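Local coordinates for putative CRISPR-associated endoribonuclease-like protein Cas6 (Pyrococcus furiosus, PDB 3UFC) that binds CRISPR RNA as a paralogue of the Cas6 endoribonucleases, and so probably serves CRISPR-based antiviral defence, at residues N15-F20 with E67-L73; K8-Q13 with D106-L110. Residues are numbered along the deposited sequence.

Contact 1: residues N15-F20 with E67-L73; sequences NPVIPF and EKGIKIL
This is an antiparallel strand pairing at one border of a small three-stranded sheet in the N-terminal Cas6 domain: the short strand 17-18 lies against 69-72, whose other side carries a hairpin with 62-65. Register is fixed by Ile18 facing Ile70 as a hydrogen-bonded pair (CA-CA 5.2 Å), in which Ile18 N donates to Ile70 O at 2.9 Å. The return bond, Ile70 N to Ile18 O, is 2.7 Å. Val17 faces Lys71 as a non-hydrogen-bonded pair (4.2 Å between CA atoms). Beyond these, Ile72 N donates to Pro16 O at 2.9 Å. Branched, apolar Ile18 (chi1 p), Ile70 and Ile72 suit the buried face, with Ile18 CG2 4.0 Å and Pro16 CG 3.8 Å from Ile72 CD1. The other face has Val17 and the extended, all-t Lys71, whose NZ shares a water with Asn15 OD1. Lys68 and Gly69 form a classic beta bulge opposite Ile65. Gly69 has phi/psi 138/-149, strained for any other residue, and a CB would clash with Ile18 O. Away from that CB position, Gly69 CA sits over the Phe20 ring face (chi1 m) in a CH-pi contact, 3.4 Å from the centroid, while Phe20 CD2 meets Ile70 CG1 at 3.7 Å.

Contact 2: residues K8-Q13 with D106-L110; sequences KLLPLQ and DVGFL
Two neighbouring strands of the five-stranded antiparallel sheet in the ferredoxin-like N-terminal domain meet here, their ends strongly twisted: the axes of 8-11 and 107-110 approach to 4.4 Å with directions 133° apart. Leu10 and Leu110 form the hydrogen-bonded pair, with Leu10 N to Leu110 O and Leu110 N to Leu10 O both 2.8 Å. Next comes the non-hydrogen-bonded pair Pro11-Phe109 (CA-CA 4.3 Å), a place where proline's missing NH costs no bond across this pairing. Leu12 N resumes the pattern at Gly108 O, 3.1 Å. The main bump is the Phe109 ring (chi1 m), which fills the hollow between Leu9 and Pro11: Leu9 CB lies 3.8 Å from Phe109 CD1, and Pro11 CB 3.8 Å from Phe109 CE1. On the face of Leu10 and Leu110, Leu12 bends over the strand, its CD2 4.1 Å from Leu110 CB; the shallow spot it covers exists because Gly108 is bare, a CB there being tight against Leu12 CD1. Gln13 folds back (chi2 p) so that its OE1 takes a weak hydrogen bond from Gly108 N, 3.5 Å. Ile77 of strand 77-83, Ile104 of 101-104 and Ile18 of 17-18 close around Phe109.

Overall arrangement
Strand 3-11 runs on through a short loop into strand 17-18, so contact 1 is nested in the chain loop closed by contact 2; their centres lie 12 Å apart. They belong to different sheets: contact 2 joins adjacent strands inside the five-stranded sheet, contact 1 the border of the three-stranded one. Both are partly buried, and their apolar faces meet, with Ile72 CD1 3.6 Å from Phe109 CZ and Pro16 CB 3.6 Å from Val107 CG1. Away from this shared layer their chemistry diverges: contact 1 has a water-linked lysine and asparagine beside Val17, whereas contact 2 exposes leucines. Glycine serves each differently: Gly69 allows a backbone conformation close against Ile18 O, whereas Gly108 leaves space for Leu12.

Contact 1: residues N15-F20 with E67-L73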
loop_
_atom_site.group_PDB
_atom_site.type_symbol
_atom_site.label_atom_id
_atom_site.label_comp_id
_atom_site.label_asym_id
_atom_site.label_seq_id
_atom_site.Cartn_x
_atom_site.Cartn_y
_atom_site.Cartn_z
ATOM N N ASN A 15 -12.229 7.676 -21.342
ATOM C CA ASN A 15 -11.854 8.907 -20.648
ATOM C C ASN A 15 -12.690 9.130 -19.388
ATOM O O ASN A 15 -13.185 10.231 -19.149
ATOM C CB ASN A 15 -12.019 10.109 -21.585
ATOM C CG ASN A 15 -11.005 10.115 -22.713
ATOM O OD1 ASN A 15 -11.084 10.935 -23.627
ATOM N ND2 ASN A 15 -10.041 9.203 -22.651
ATOM N N PRO A 16 -12.852 8.086 -18.560
ATOM C CA PRO A 16 -13.644 8.237 -17.339
ATOM C C PRO A 16 -12.925 9.061 -16.277
ATOM O O PRO A 16 -11.714 9.276 -16.348
ATOM C CB PRO A 16 -13.856 6.794 -16.898
ATOM C CG PRO A 16 -12.552 6.172 -17.254
ATOM C CD PRO A 16 -12.280 6.730 -18.643
ATOM N N VAL A 17 -13.687 9.530 -15.298
ATOM C CA VAL A 17 -13.132 10.304 -14.201
ATOM C C VAL A 17 -13.450 9.535 -12.926
ATOM O O VAL A 17 -14.615 9.331 -12.595
ATOM C CB VAL A 17 -13.763 11.714 -14.113
ATOM C CG1 VAL A 17 -13.129 12.497 -12.970
ATOM C CG2 VAL A 17 -13.565 12.456 -15.427
ATOM N N ILE A 18 -12.415 9.081 -12.230
ATOM C CA ILE A 18 -12.617 8.339 -10.993
ATOM C C ILE A 18 -12.368 9.263 -9.808
ATOM O O ILE A 18 -11.582 10.204 -9.900
ATOM C CB ILE A 18 -11.643 7.137 -10.868
ATOM C CG1 ILE A 18 -10.196 7.638 -10.819
ATOM C CG2 ILE A 18 -11.851 6.177 -12.023
ATOM C CD1 ILE A 18 -9.161 6.541 -10.565
ATOM N N PRO A 19 -13.045 9.014 -8.683
ATOM C CA PRO A 19 -12.838 9.866 -7.508
ATOM C C PRO A 19 -11.424 9.651 -6.967
ATOM O O PRO A 19 -10.815 8.608 -7.224
ATOM C CB PRO A 19 -13.922 9.389 -6.545
ATOM C CG PRO A 19 -14.082 7.937 -6.909
ATOM C CD PRO A 19 -14.059 7.978 -8.420
ATOM N N PHE A 20 -10.896 10.628 -6.236
ATOM C CA PHE A 20 -9.550 10.501 -5.681
ATOM C C PHE A 20 -9.484 9.505 -4.521
ATOM O O PHE A 20 -8.512 8.763 -4.390
ATOM C CB PHE A 20 -9.021 11.834 -5.126
ATOM C CG PHE A 20 -9.068 12.986 -6.084
ATOM C CD1 PHE A 20 -10.131 13.889 -6.054
ATOM C CD2 PHE A 20 -8.012 13.224 -6.958
ATOM C CE1 PHE A 20 -10.138 15.019 -6.872
ATOM C CE2 PHE A 20 -8.009 14.351 -7.784
ATOM C CZ PHE A 20 -9.073 15.250 -7.738
ATOM N N GLU A 67 -12.085 18.982 -7.684
ATOM C CA GLU A 67 -13.473 18.765 -7.295
ATOM C C GLU A 67 -14.217 17.793 -8.207
ATOM O O GLU A 67 -15.416 17.946 -8.441
ATOM C CB GLU A 67 -14.217 20.100 -7.247
ATOM C CG GLU A 67 -13.770 21.007 -6.113
ATOM C CD GLU A 67 -14.475 22.342 -6.129
ATOM O OE1 GLU A 67 -15.724 22.353 -6.182
ATOM O OE2 GLU A 67 -13.782 23.380 -6.084
ATOM N N LYS A 68 -13.502 16.794 -8.715
ATOM C CA LYS A 68 -14.100 15.789 -9.588
ATOM C C LYS A 68 -13.381 14.450 -9.454
ATOM O O LYS A 68 -14.017 13.409 -9.288
ATOM C CB LYS A 68 -14.057 16.251 -11.047
ATOM C CG LYS A 68 -15.010 17.390 -11.367
ATOM C CD LYS A 68 -16.457 16.977 -11.139
ATOM C CE LYS A 68 -17.416 18.123 -11.431
ATOM N NZ LYS A 68 -18.839 17.727 -11.212
ATOM N N GLY A 69 -12.056 14.484 -9.526
ATOM C CA GLY A 69 -11.287 13.260 -9.409
ATOM C C GLY A 69 -10.135 13.179 -10.391
ATOM O O GLY A 69 -9.554 14.193 -10.779
ATOM N N ILE A 70 -9.806 11.958 -10.796
ATOM C CA ILE A 70 -8.715 11.728 -11.732
ATOM C C ILE A 70 -9.283 11.335 -13.091
ATOM O O ILE A 70 -10.046 10.374 -13.196
ATOM C CB ILE A 70 -7.791 10.591 -11.237
ATOM C CG1 ILE A 70 -7.360 10.860 -9.792
ATOM C CG2 ILE A 70 -6.568 10.489 -12.130
ATOM C CD1 ILE A 70 -6.589 9.714 -9.156
ATOM N N LYS A 71 -8.925 12.087 -14.126
ATOM C CA LYS A 71 -9.401 11.791 -15.472
ATOM C C LYS A 71 -8.399 10.874 -16.161
ATOM O O LYS A 71 -7.243 11.240 -16.368
ATOM C CB LYS A 71 -9.571 13.075 -16.284
ATOM C CG LYS A 71 -10.149 12.841 -17.671
ATOM C CD LYS A 71 -10.302 14.144 -18.438
ATOM C CE LYS A 71 -10.889 13.906 -19.820
ATOM N NZ LYS A 71 -11.083 15.185 -20.565
ATOM N N ILE A 72 -8.856 9.675 -16.504
ATOM C CA ILE A 72 -8.018 8.676 -17.159
ATOM C C ILE A 72 -7.891 8.954 -18.655
ATOM O O ILE A 72 -8.877 8.907 -19.387
ATOM C CB ILE A 72 -8.608 7.268 -16.953
ATOM C CG1 ILE A 72 -8.659 6.954 -15.456
ATOM C CG2 ILE A 72 -7.776 6.233 -17.700
ATOM C CD1 ILE A 72 -9.401 5.689 -15.114
ATOM N N LEU A 73 -6.671 9.236 -19.103
ATOM C CA LEU A 73 -6.418 9.530 -20.509
ATOM C C LEU A 73 -5.636 8.410 -21.188
ATOM O O LEU A 73 -4.976 8.636 -22.202
ATOM C CB LEU A 73 -5.632 10.839 -20.638
ATOM C CG LEU A 73 -6.217 12.096 -19.987
ATOM C CD1 LEU A 73 -5.230 13.238 -20.139
ATOM C CD2 LEU A 73 -7.551 12.447 -20.623
HETATM O O HOH W 1 -11.219 13.881 -23.553
#

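Contact 2: residues K8-Q13 with D106-L110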
loop_
_atom_site.group_PDB
_atom_site.type_symbol
_atom_site.label_atom_id
_atom_site.label_comp_id
_atom_site.label_asym_id
_atom_site.label_seq_id
_atom_site.Cartn_x
_atom_site.Cartn_y
_atom_site.Cartn_z
ATOM N N LYS A 8 -3.481 -5.424 -14.452
ATOM C CA LYS A 8 -3.774 -4.427 -15.474
ATOM C C LYS A 8 -5.280 -4.241 -15.474
ATOM O O LYS A 8 -6.032 -5.213 -15.416
ATOM C CB LYS A 8 -3.308 -4.905 -16.858
ATOM C CG LYS A 8 -1.813 -5.133 -16.969
ATOM C CD LYS A 8 -1.022 -3.855 -16.722
ATOM C CE LYS A 8 -1.347 -2.783 -17.753
ATOM N NZ LYS A 8 -0.588 -1.525 -17.512
ATOM N N LEU A 9 -5.719 -2.991 -15.523
ATOM C CA LEU A 9 -7.145 -2.703 -15.516
ATOM C C LEU A 9 -7.561 -2.011 -16.804
ATOM O O LEU A 9 -6.831 -1.180 -17.343
ATOM C CB LEU A 9 -7.496 -1.806 -14.327
ATOM C CG LEU A 9 -7.147 -2.345 -12.936
ATOM C CD1 LEU A 9 -7.295 -1.221 -11.905
ATOM C CD2 LEU A 9 -8.053 -3.528 -12.598
ATOM N N LEU A 10 -8.747 -2.362 -17.282
ATOM C CA LEU A 10 -9.291 -1.776 -18.495
ATOM C C LEU A 10 -10.622 -1.111 -18.137
ATOM O O LEU A 10 -11.551 -1.774 -17.676
ATOM C CB LEU A 10 -9.494 -2.873 -19.550
ATOM C CG LEU A 10 -10.018 -2.539 -20.954
ATOM C CD1 LEU A 10 -11.512 -2.315 -20.903
ATOM C CD2 LEU A 10 -9.292 -1.324 -21.513
ATOM N N PRO A 11 -10.714 0.217 -18.312
ATOM C CA PRO A 11 -11.964 0.908 -17.994
ATOM C C PRO A 11 -13.005 0.604 -19.064
ATOM O O PRO A 11 -12.695 0.591 -20.255
ATOM C CB PRO A 11 -11.550 2.378 -17.974
ATOM C CG PRO A 11 -10.476 2.433 -18.991
ATOM C CD PRO A 11 -9.669 1.177 -18.703
ATOM N N LEU A 12 -14.231 0.335 -18.634
ATOM C CA LEU A 12 -15.304 0.024 -19.565
ATOM C C LEU A 12 -15.717 1.268 -20.346
ATOM O O LEU A 12 -16.060 1.188 -21.525
ATOM C CB LEU A 12 -16.502 -0.549 -18.808
ATOM C CG LEU A 12 -16.185 -1.771 -17.938
ATOM C CD1 LEU A 12 -17.452 -2.267 -17.276
ATOM C CD2 LEU A 12 -15.570 -2.871 -18.787
ATOM N N GLN A 13 -15.671 2.419 -19.683
ATOM C CA GLN A 13 -16.033 3.682 -20.312
ATOM C C GLN A 13 -14.761 4.389 -20.780
ATOM O O GLN A 13 -13.674 4.112 -20.276
ATOM C CB GLN A 13 -16.795 4.566 -19.315
ATOM C CG GLN A 13 -18.029 3.897 -18.697
ATOM C CD GLN A 13 -17.692 2.966 -17.534
ATOM O OE1 GLN A 13 -16.531 2.614 -17.316
ATOM N NE2 GLN A 13 -18.716 2.558 -16.789
ATOM N N ASP A 106 -18.188 5.653 -9.991
ATOM C CA ASP A 106 -19.159 5.267 -11.012
ATOM C C ASP A 106 -18.462 4.675 -12.227
ATOM O O ASP A 106 -19.078 4.487 -13.275
ATOM C CB ASP A 106 -19.986 6.479 -11.443
ATOM C CG ASP A 106 -20.779 7.078 -10.299
ATOM O OD1 ASP A 106 -21.644 6.369 -9.743
ATOM O OD2 ASP A 106 -20.532 8.253 -9.954
ATOM N N VAL A 107 -17.174 4.379 -12.083
ATOM C CA VAL A 107 -16.397 3.820 -13.180
ATOM C C VAL A 107 -16.125 2.332 -12.985
ATOM O O VAL A 107 -15.633 1.908 -11.936
ATOM C CB VAL A 107 -15.048 4.558 -13.328
ATOM C CG1 VAL A 107 -14.300 4.050 -14.556
ATOM C CG2 VAL A 107 -15.291 6.053 -13.430
ATOM N N GLY A 108 -16.457 1.545 -14.003
ATOM C CA GLY A 108 -16.227 0.114 -13.941
ATOM C C GLY A 108 -14.925 -0.237 -14.638
ATOM O O GLY A 108 -14.501 0.460 -15.562
ATOM N N PHE A 109 -14.286 -1.311 -14.187
ATOM C CA PHE A 109 -13.027 -1.767 -14.764
ATOM C C PHE A 109 -13.061 -3.279 -14.939
ATOM O O PHE A 109 -13.717 -3.994 -14.175
ATOM C CB PHE A 109 -11.848 -1.439 -13.840
ATOM C CG PHE A 109 -11.507 0.019 -13.763
ATOM C CD1 PHE A 109 -10.505 0.553 -14.565
ATOM C CD2 PHE A 109 -12.176 0.857 -12.873
ATOM C CE1 PHE A 109 -10.166 1.908 -14.483
ATOM C CE2 PHE A 109 -11.846 2.213 -12.783
ATOM C CZ PHE A 109 -10.838 2.737 -13.591
ATOM N N LEU A 110 -12.348 -3.760 -15.945
ATOM C CA LEU A 110 -12.248 -5.192 -16.179
ATOM C C LEU A 110 -10.772 -5.529 -16.006
ATOM O O LEU A 110 -9.912 -4.824 -16.528
ATOM C CB LEU A 110 -12.706 -5.546 -17.600
ATOM C CG LEU A 110 -12.720 -7.040 -17.945
ATOM C CD1 LEU A 110 -13.537 -7.805 -16.911
ATOM C CD2 LEU A 110 -13.305 -7.241 -19.341
#